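Local coordinates for protein UL16 (Human herpesvirus 5 strain ad169, PDB 2WY3) that helps human cytomegalovirus escape natural killer cells by retaining ligands of the activating receptor KLRK1 inside the infected cell, blocking their interaction with it, at residues B[9-21]-B[111-123]. Numbering follows the deposited sequence. Where two conformers were deposited one is given.
Sequences NSTCRLNVTELAS and RYDCLRCENGTTK. With NAG (2-acetamido-2-deoxy-beta-D-glucopyranose), chain H.
C12 and C117 form a disulfide, seen in the structure, that ties strand 10-13 to the beta hairpin 111-123 of this immunoglobulin-like beta-sandwich ectodomain. Both cysteines were modelled in two conformers; in this one C12 SG and C117 SG stand 3.2 Å apart, not at bonding distance. The hairpin turns through a type I' turn, E118 to T121, beside S10. A chi1 of 179° carries S10 OG away from its backbone N and toward the turn, where G120 N gives it a weak but straight bond (3.4 Å, N-H...O 162°). Further along, leucines pack over the hairpin: L115 meets L14 and L19 with different methyls, CD1 to L14 CD1 at 4.0 Å and CD2 to L19 CD2 at 3.9 Å, each pair crossing near a right angle. L19 CD2 also touches T122 CG2. The other branch of T122 is polar: OG1 meets two waters, one shared with R13 O and the other with N15 N, linking the hairpin to the end of strand 10-13 and to the chain just beyond it. At the far end, R111 bends at chi3 (84°) and grips D113 side-on in a salt bridge, NE 2.8 Å from OD2 and NH2 also bonded to OD2, which lies in the guanidinium plane; D113 OD1 pairs with R127. A20 CA lies over one guanidinium face, near its rim. N15 carries an N-linked GlcNAc, whose O5 lies 3.4 Å from E18 CG. A water joins R111 NH2 (2.9 Å) to V16 O (3.1 Å).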
ATOM      1  N   ASN B   9     -22.212  19.523  -5.893  1.00 31.34           N
ATOM      2  CA  ASN B   9     -22.622  19.992  -7.213  1.00 34.50           C
ATOM      3  C   ASN B   9     -21.531  19.762  -8.253  1.00 42.04           C
ATOM      4  O   ASN B   9     -21.345  20.564  -9.170  1.00 44.94           O
ATOM      5  CB  ASN B   9     -23.009  21.473  -7.169  1.00 43.60           C
ATOM      6  CG  ASN B   9     -23.800  21.902  -8.390  1.00 60.04           C
ATOM      7  OD1 ASN B   9     -24.441  21.082  -9.048  1.00 64.89           O
ATOM      8  ND2 ASN B   9     -23.756  23.193  -8.700  1.00 65.47           N
ATOM      9  N   SER B  10     -20.801  18.664  -8.102  1.00 34.63           N
ATOM     10  CA  SER B  10     -19.745  18.339  -9.043  1.00 28.80           C
ATOM     11  C   SER B  10     -19.931  16.923  -9.556  1.00 37.74           C
ATOM     12  O   SER B  10     -19.293  15.986  -9.080  1.00 35.39           O
ATOM     13  CB  SER B  10     -18.375  18.495  -8.389  1.00 34.53           C
ATOM     14  OG  SER B  10     -17.348  18.162  -9.297  1.00 38.99           O
ATOM     15  N   THR B  11     -20.828  16.771 -10.522  0.57 32.58           N
ATOM     16  CA  THR B  11     -21.104  15.472 -11.116  0.57 30.23           C
ATOM     17  C   THR B  11     -20.680  15.500 -12.575  0.57 29.58           C
ATOM     18  O   THR B  11     -20.813  16.525 -13.240  0.57 28.81           O
ATOM     19  CB  THR B  11     -22.603  15.131 -11.034  0.57 33.11           C
ATOM     20  OG1 THR B  11     -23.006  15.080  -9.658  0.57 33.40           O
ATOM     21  CG2 THR B  11     -22.883  13.785 -11.697  0.57 29.51           C
ATOM     22  N   CYS B  12     -20.158  14.386 -13.073  1.00 27.60           N
ATOM     23  CA  CYS B  12     -19.780  14.342 -14.463  0.56 27.59           C
ATOM     24  C   CYS B  12     -20.219  13.031 -15.113  1.00 27.74           C
ATOM     25  O   CYS B  12     -20.208  11.965 -14.514  1.00 29.44           O
ATOM     26  CB  CYS B  12     -18.288  14.692 -14.652  0.56 31.68           C
ATOM     27  SG  CYS B  12     -16.982  13.522 -14.145  0.56 39.96           S
ATOM     28  N   ARG B  13     -20.694  13.147 -16.347  1.00 26.93           N
ATOM     29  CA  ARG B  13     -21.105  11.956 -17.085  1.00 31.36           C
ATOM     30  C   ARG B  13     -19.869  11.381 -17.772  1.00 29.52           C
ATOM     31  O   ARG B  13     -19.222  12.064 -18.563  1.00 32.22           O
ATOM     32  CB  ARG B  13     -22.179  12.298 -18.117  1.00 40.95           C
ATOM     33  CG  ARG B  13     -22.615  11.126 -18.987  1.00 48.72           C
ATOM     34  CD  ARG B  13     -23.459  10.134 -18.211  1.00 58.62           C
ATOM     35  NE  ARG B  13     -24.515  10.800 -17.454  1.00 71.21           N
ATOM     36  CZ  ARG B  13     -25.680  11.183 -17.967  1.00 80.89           C
ATOM     37  NH1 ARG B  13     -25.949  10.969 -19.249  1.00 81.57           N
ATOM     38  NH2 ARG B  13     -26.578  11.782 -17.197  1.00 81.93           N
ATOM     39  N   LEU B  14     -19.528  10.135 -17.462  1.00 25.80           N
ATOM     40  CA  LEU B  14     -18.325   9.539 -18.025  1.00 23.43           C
ATOM     41  C   LEU B  14     -18.476   9.278 -19.516  1.00 29.71           C
ATOM     42  O   LEU B  14     -19.462   8.694 -19.958  1.00 26.37           O
ATOM     43  CB  LEU B  14     -17.963   8.234 -17.299  1.00 23.83           C
ATOM     44  CG  LEU B  14     -16.763   7.497 -17.893  1.00 28.14           C
ATOM     45  CD1 LEU B  14     -15.491   8.328 -17.718  1.00 30.55           C
ATOM     46  CD2 LEU B  14     -16.601   6.125 -17.249  1.00 36.39           C
ATOM     47  N   ASN B  15     -17.502   9.734 -20.291  1.00 23.24           N
ATOM     48  CA  ASN B  15     -17.434   9.388 -21.704  1.00 28.80           C
ATOM     49  C   ASN B  15     -16.066   8.790 -21.959  1.00 32.35           C
ATOM     50  O   ASN B  15     -15.072   9.518 -22.050  1.00 27.26           O
ATOM     51  CB  ASN B  15     -17.649  10.623 -22.573  1.00 29.77           C
ATOM     52  CG  ASN B  15     -17.648  10.299 -24.062  1.00 36.41           C
ATOM     53  OD1 ASN B  15     -17.031   9.327 -24.498  1.00 35.96           O
ATOM     54  ND2 ASN B  15     -18.343  11.119 -24.845  1.00 43.22           N
ATOM     55  N   VAL B  16     -16.001   7.465 -22.056  1.00 26.36           N
ATOM     56  CA  VAL B  16     -14.705   6.790 -22.096  1.00 25.33           C
ATOM     57  C   VAL B  16     -13.893   7.174 -23.329  1.00 26.87           C
ATOM     58  O   VAL B  16     -12.657   7.108 -23.316  1.00 29.81           O
ATOM     59  CB  VAL B  16     -14.839   5.242 -21.991  1.00 23.98           C
ATOM     60  CG1 VAL B  16     -15.439   4.853 -20.638  1.00 24.67           C
ATOM     61  CG2 VAL B  16     -15.680   4.706 -23.142  1.00 28.72           C
ATOM     62  N   THR B  17     -14.588   7.588 -24.383  1.00 23.19           N
ATOM     63  CA  THR B  17     -13.936   7.997 -25.624  1.00 26.11           C
ATOM     64  C   THR B  17     -13.105   9.273 -25.439  1.00 31.77           C
ATOM     65  O   THR B  17     -12.218   9.565 -26.237  1.00 32.05           O
ATOM     66  CB  THR B  17     -14.972   8.207 -26.745  1.00 38.72           C
ATOM     67  OG1 THR B  17     -15.817   7.053 -26.825  1.00 36.62           O
ATOM     68  CG2 THR B  17     -14.283   8.418 -28.085  1.00 42.74           C
ATOM     69  N   GLU B  18     -13.387  10.029 -24.382  1.00 25.66           N
ATOM     70  CA  GLU B  18     -12.678  11.280 -24.154  1.00 26.62           C
ATOM     71  C   GLU B  18     -11.436  11.087 -23.284  1.00 21.92           C
ATOM     72  O   GLU B  18     -10.598  11.982 -23.195  1.00 22.34           O
ATOM     73  CB  GLU B  18     -13.592  12.311 -23.489  1.00 34.43           C
ATOM     74  CG  GLU B  18     -14.719  12.804 -24.374  1.00 52.29           C
ATOM     75  CD  GLU B  18     -15.701  13.673 -23.619  1.00 72.08           C
ATOM     76  OE1 GLU B  18     -15.495  13.877 -22.402  1.00 76.49           O
ATOM     77  OE2 GLU B  18     -16.678  14.149 -24.239  1.00 82.04           O
ATOM     78  N   LEU B  19     -11.316   9.924 -22.651  1.00 20.51           N
ATOM     79  CA  LEU B  19     -10.245   9.734 -21.665  1.00 20.73           C
ATOM     80  C   LEU B  19      -8.843   9.841 -22.262  1.00 23.78           C
ATOM     81  O   LEU B  19      -7.940  10.389 -21.631  1.00 21.70           O
ATOM     82  CB  LEU B  19     -10.390   8.393 -20.934  1.00 17.94           C
ATOM     83  CG  LEU B  19     -11.623   8.252 -20.043  1.00 21.14           C
ATOM     84  CD1 LEU B  19     -11.669   6.854 -19.435  1.00 26.16           C
ATOM     85  CD2 LEU B  19     -11.621   9.316 -18.963  1.00 24.34           C
ATOM     86  N   ALA B  20      -8.647   9.302 -23.463  1.00 21.33           N
ATOM     87  CA  ALA B  20      -7.311   9.300 -24.058  1.00 26.45           C
ATOM     88  C   ALA B  20      -6.690  10.699 -24.127  1.00 28.38           C
ATOM     89  O   ALA B  20      -5.495  10.862 -23.878  1.00 33.77           O
ATOM     90  CB  ALA B  20      -7.328   8.651 -25.441  1.00 28.44           C
ATOM     91  N   SER B  21      -7.507  11.696 -24.462  1.00 22.23           N
ATOM     92  CA  SER B  21      -7.029  13.067 -24.655  1.00 24.27           C
ATOM     93  C   SER B  21      -6.887  13.910 -23.378  1.00 27.72           C
ATOM     94  O   SER B  21      -6.344  15.017 -23.417  1.00 28.17           O
ATOM     95  CB  SER B  21      -7.911  13.802 -25.676  1.00 29.26           C
ATOM     96  OG  SER B  21      -9.226  13.990 -25.167  1.00 33.74           O
ATOM     97  N   ARG B 111      -4.147   0.570 -20.233  1.00 12.97           N
ATOM     98  CA  ARG B 111      -4.047   1.885 -19.577  1.00 11.18           C
ATOM     99  C   ARG B 111      -5.053   1.946 -18.447  1.00 14.94           C
ATOM    100  O   ARG B 111      -6.243   1.710 -18.680  1.00 16.01           O
ATOM    101  CB  ARG B 111      -4.384   2.963 -20.611  1.00 13.51           C
ATOM    102  CG  ARG B 111      -4.001   4.397 -20.239  1.00 17.55           C
ATOM    103  CD  ARG B 111      -4.431   5.368 -21.352  1.00 17.29           C
ATOM    104  NE  ARG B 111      -5.831   5.745 -21.206  1.00 21.31           N
ATOM    105  CZ  ARG B 111      -6.748   5.656 -22.161  1.00 22.58           C
ATOM    106  NH1 ARG B 111      -6.424   5.210 -23.376  1.00 24.01           N
ATOM    107  NH2 ARG B 111      -7.994   6.023 -21.893  1.00 17.99           N
ATOM    108  N   TYR B 112      -4.588   2.256 -17.233  1.00 11.90           N
ATOM    109  CA  TYR B 112      -5.460   2.369 -16.059  1.00 10.99           C
ATOM    110  C   TYR B 112      -5.512   3.833 -15.645  1.00 13.33           C
ATOM    111  O   TYR B 112      -4.484   4.404 -15.274  1.00 14.82           O
ATOM    112  CB  TYR B 112      -4.942   1.499 -14.891  1.00 12.66           C
ATOM    113  CG  TYR B 112      -5.055   0.011 -15.202  1.00 16.40           C
ATOM    114  CD1 TYR B 112      -6.127  -0.738 -14.717  1.00 16.52           C
ATOM    115  CD2 TYR B 112      -4.113  -0.628 -16.008  1.00 11.81           C
ATOM    116  CE1 TYR B 112      -6.250  -2.097 -15.016  1.00 12.28           C
ATOM    117  CE2 TYR B 112      -4.232  -1.994 -16.311  1.00 14.53           C
ATOM    118  CZ  TYR B 112      -5.301  -2.709 -15.816  1.00 15.15           C
ATOM    119  OH  TYR B 112      -5.424  -4.056 -16.126  1.00 15.64           O
ATOM    120  N   ASP B 113      -6.698   4.431 -15.731  1.00 12.78           N
ATOM    121  CA  ASP B 113      -6.879   5.859 -15.457  1.00 13.12           C
ATOM    122  C   ASP B 113      -7.675   6.029 -14.165  1.00 14.14           C
ATOM    123  O   ASP B 113      -8.838   5.630 -14.102  1.00 14.04           O
ATOM    124  CB  ASP B 113      -7.639   6.545 -16.605  1.00 13.71           C
ATOM    125  CG  ASP B 113      -6.807   6.662 -17.881  1.00 18.07           C
ATOM    126  OD1 ASP B 113      -5.597   6.926 -17.778  1.00 16.70           O
ATOM    127  OD2 ASP B 113      -7.354   6.491 -18.989  1.00 17.30           O
ATOM    128  N   CYS B 114      -7.059   6.622 -13.147  1.00 13.20           N
ATOM    129  CA  CYS B 114      -7.775   6.925 -11.906  1.00 14.06           C
ATOM    130  C   CYS B 114      -8.527   8.225 -12.074  1.00 13.41           C
ATOM    131  O   CYS B 114      -7.929   9.266 -12.348  1.00 12.50           O
ATOM    132  CB  CYS B 114      -6.813   7.027 -10.736  1.00 18.90           C
ATOM    133  SG  CYS B 114      -6.142   5.377 -10.354  1.00 22.68           S
ATOM    134  N   LEU B 115      -9.846   8.156 -11.888  1.00 13.41           N
ATOM    135  CA  LEU B 115     -10.749   9.207 -12.319  1.00 12.98           C
ATOM    136  C   LEU B 115     -11.269   9.997 -11.146  1.00 12.49           C
ATOM    137  O   LEU B 115     -11.444   9.449 -10.063  1.00 14.38           O
ATOM    138  CB  LEU B 115     -11.975   8.592 -13.010  1.00 15.69           C
ATOM    139  CG  LEU B 115     -11.715   7.651 -14.189  1.00 17.53           C
ATOM    140  CD1 LEU B 115     -13.055   7.194 -14.779  1.00 22.74           C
ATOM    141  CD2 LEU B 115     -10.872   8.353 -15.236  1.00 19.86           C
ATOM    142  N   ARG B 116     -11.527  11.277 -11.386  1.00 14.89           N
ATOM    143  CA  ARG B 116     -12.235  12.131 -10.431  1.00 16.24           C
ATOM    144  C   ARG B 116     -12.955  13.236 -11.173  1.00 20.47           C
ATOM    145  O   ARG B 116     -12.451  13.757 -12.163  1.00 22.15           O
ATOM    146  CB  ARG B 116     -11.270  12.779  -9.433  1.00 17.92           C
ATOM    147  CG  ARG B 116     -11.978  13.276  -8.162  1.00 18.12           C
ATOM    148  CD  ARG B 116     -10.998  13.740  -7.087  1.00 18.77           C
ATOM    149  NE  ARG B 116     -11.706  13.868  -5.804  1.00 18.71           N
ATOM    150  CZ  ARG B 116     -11.117  14.096  -4.639  1.00 22.55           C
ATOM    151  NH1 ARG B 116      -9.796  14.234  -4.574  1.00 21.71           N
ATOM    152  NH2 ARG B 116     -11.852  14.189  -3.541  1.00 21.32           N
ATOM    153  N   CYS B 117     -14.100  13.641 -10.643  0.73 19.32           N
ATOM    154  CA  CYS B 117     -14.852  14.751 -11.210  0.73 20.00           C
ATOM    155  C   CYS B 117     -14.493  16.050 -10.491  0.73 22.76           C
ATOM    156  O   CYS B 117     -14.559  16.120  -9.270  0.73 28.35           O
ATOM    157  CB  CYS B 117     -16.347  14.468 -11.080  0.73 21.20           C
ATOM    158  SG  CYS B 117     -17.411  15.680 -11.874  0.73 28.72           S
ATOM    159  N   GLU B 118     -14.111  17.072 -11.247  1.00 24.96           N
ATOM    160  CA  GLU B 118     -13.828  18.371 -10.651  1.00 34.04           C
ATOM    161  C   GLU B 118     -14.549  19.441 -11.467  1.00 33.59           C
ATOM    162  O   GLU B 118     -14.435  19.480 -12.694  1.00 32.84           O
ATOM    163  CB  GLU B 118     -12.323  18.642 -10.607  1.00 38.85           C
ATOM    164  CG  GLU B 118     -11.988  20.059 -10.138  1.00 45.17           C
ATOM    165  CD  GLU B 118     -10.550  20.469 -10.426  1.00 45.16           C
ATOM    166  OE1 GLU B 118      -9.704  19.584 -10.680  1.00 47.62           O
ATOM    167  OE2 GLU B 118     -10.264  21.686 -10.395  1.00 50.03           O
ATOM    168  N   ASN B 119     -15.311  20.292 -10.789  1.00 42.19           N
ATOM    169  CA  ASN B 119     -16.078  21.321 -11.478  1.00 43.64           C
ATOM    170  C   ASN B 119     -16.888  20.732 -12.624  1.00 39.37           C
ATOM    171  O   ASN B 119     -17.031  21.361 -13.671  1.00 41.95           O
ATOM    172  CB  ASN B 119     -15.152  22.410 -12.031  1.00 55.00           C
ATOM    173  CG  ASN B 119     -14.360  23.113 -10.951  1.00 57.99           C
ATOM    174  OD1 ASN B 119     -14.629  22.946  -9.758  1.00 57.21           O
ATOM    175  ND2 ASN B 119     -13.371  23.910 -11.362  1.00 51.42           N
ATOM    176  N   GLY B 120     -17.393  19.515 -12.440  1.00 32.81           N
ATOM    177  CA  GLY B 120     -18.223  18.896 -13.455  1.00 33.10           C
ATOM    178  C   GLY B 120     -17.501  18.445 -14.713  1.00 35.10           C
ATOM    179  O   GLY B 120     -18.136  18.198 -15.742  1.00 36.04           O
ATOM    180  N   THR B 121     -16.178  18.334 -14.642  1.00 31.43           N
ATOM    181  CA  THR B 121     -15.408  17.748 -15.734  1.00 32.44           C
ATOM    182  C   THR B 121     -14.578  16.558 -15.250  1.00 23.25           C
ATOM    183  O   THR B 121     -14.121  16.534 -14.110  1.00 25.80           O
ATOM    184  CB  THR B 121     -14.465  18.775 -16.388  1.00 46.32           C
ATOM    185  OG1 THR B 121     -13.832  18.183 -17.530  1.00 53.61           O
ATOM    186  CG2 THR B 121     -13.397  19.224 -15.405  1.00 49.58           C
ATOM    187  N   THR B 122     -14.390  15.574 -16.121  1.00 25.81           N
ATOM    188  CA  THR B 122     -13.592  14.401 -15.778  1.00 22.92           C
ATOM    189  C   THR B 122     -12.099  14.729 -15.732  1.00 21.11           C
ATOM    190  O   THR B 122     -11.539  15.282 -16.686  1.00 20.99           O
ATOM    191  CB  THR B 122     -13.856  13.253 -16.772  1.00 28.01           C
ATOM    192  OG1 THR B 122     -15.251  12.923 -16.750  1.00 32.80           O
ATOM    193  CG2 THR B 122     -13.054  12.028 -16.392  1.00 22.29           C
ATOM    194  N   LYS B 123     -11.463  14.395 -14.611  1.00 17.68           N
ATOM    195  CA  LYS B 123     -10.010  14.535 -14.471  1.00 18.71           C
ATOM    196  C   LYS B 123      -9.392  13.161 -14.348  1.00 17.88           C
ATOM    197  O   LYS B 123     -10.045  12.220 -13.890  1.00 16.84           O
ATOM    198  CB  LYS B 123      -9.666  15.315 -13.203  1.00 19.79           C
ATOM    199  CG  LYS B 123     -10.472  16.586 -13.026  1.00 27.55           C
ATOM    200  CD  LYS B 123     -10.139  17.596 -14.101  1.00 38.12           C
ATOM    201  CE  LYS B 123      -8.857  18.341 -13.784  1.00 51.82           C
ATOM    202  NZ  LYS B 123      -8.647  19.489 -14.719  1.00 58.06           N
TER
HETATM  203  C1  NAG H1201     -18.051  10.850 -26.233  1.00 40.57           C
HETATM  204  C2  NAG H1201     -19.333  11.383 -26.875  1.00 50.56           C
HETATM  205  C3  NAG H1201     -19.208  11.512 -28.388  1.00 60.70           C
HETATM  206  C4  NAG H1201     -17.930  12.241 -28.766  1.00 63.62           C
HETATM  207  C5  NAG H1201     -16.716  11.639 -28.072  1.00 60.13           C
HETATM  208  C6  NAG H1201     -15.495  12.514 -28.326  1.00 60.50           C
HETATM  209  C7  NAG H1201     -21.492  10.976 -25.852  1.00 54.31           C
HETATM  210  C8  NAG H1201     -22.575   9.989 -25.527  1.00 48.48           C
HETATM  211  N2  NAG H1201     -20.452  10.519 -26.548  1.00 51.44           N
HETATM  212  O3  NAG H1201     -20.311  12.230 -28.892  1.00 64.97           O
HETATM  213  O4  NAG H1201     -17.753  12.169 -30.165  1.00 67.24           O
HETATM  214  O5  NAG H1201     -16.907  11.557 -26.673  1.00 53.38           O
HETATM  215  O6  NAG H1201     -15.716  13.778 -27.733  1.00 61.62           O
HETATM  216  O7  NAG H1201     -21.584  12.146 -25.481  1.00 57.74           O
HETATM  217  O   HOH W   1     -16.505  15.370  -7.397  1.00 57.45           O
HETATM  218  O   HOH W   2     -17.412  14.189 -17.566  1.00 54.17           O
HETATM  219  O   HOH W   3     -15.418  11.612 -19.486  1.00 35.15           O
HETATM  220  O   HOH W   4     -10.527   4.961 -22.822  1.00 29.23           O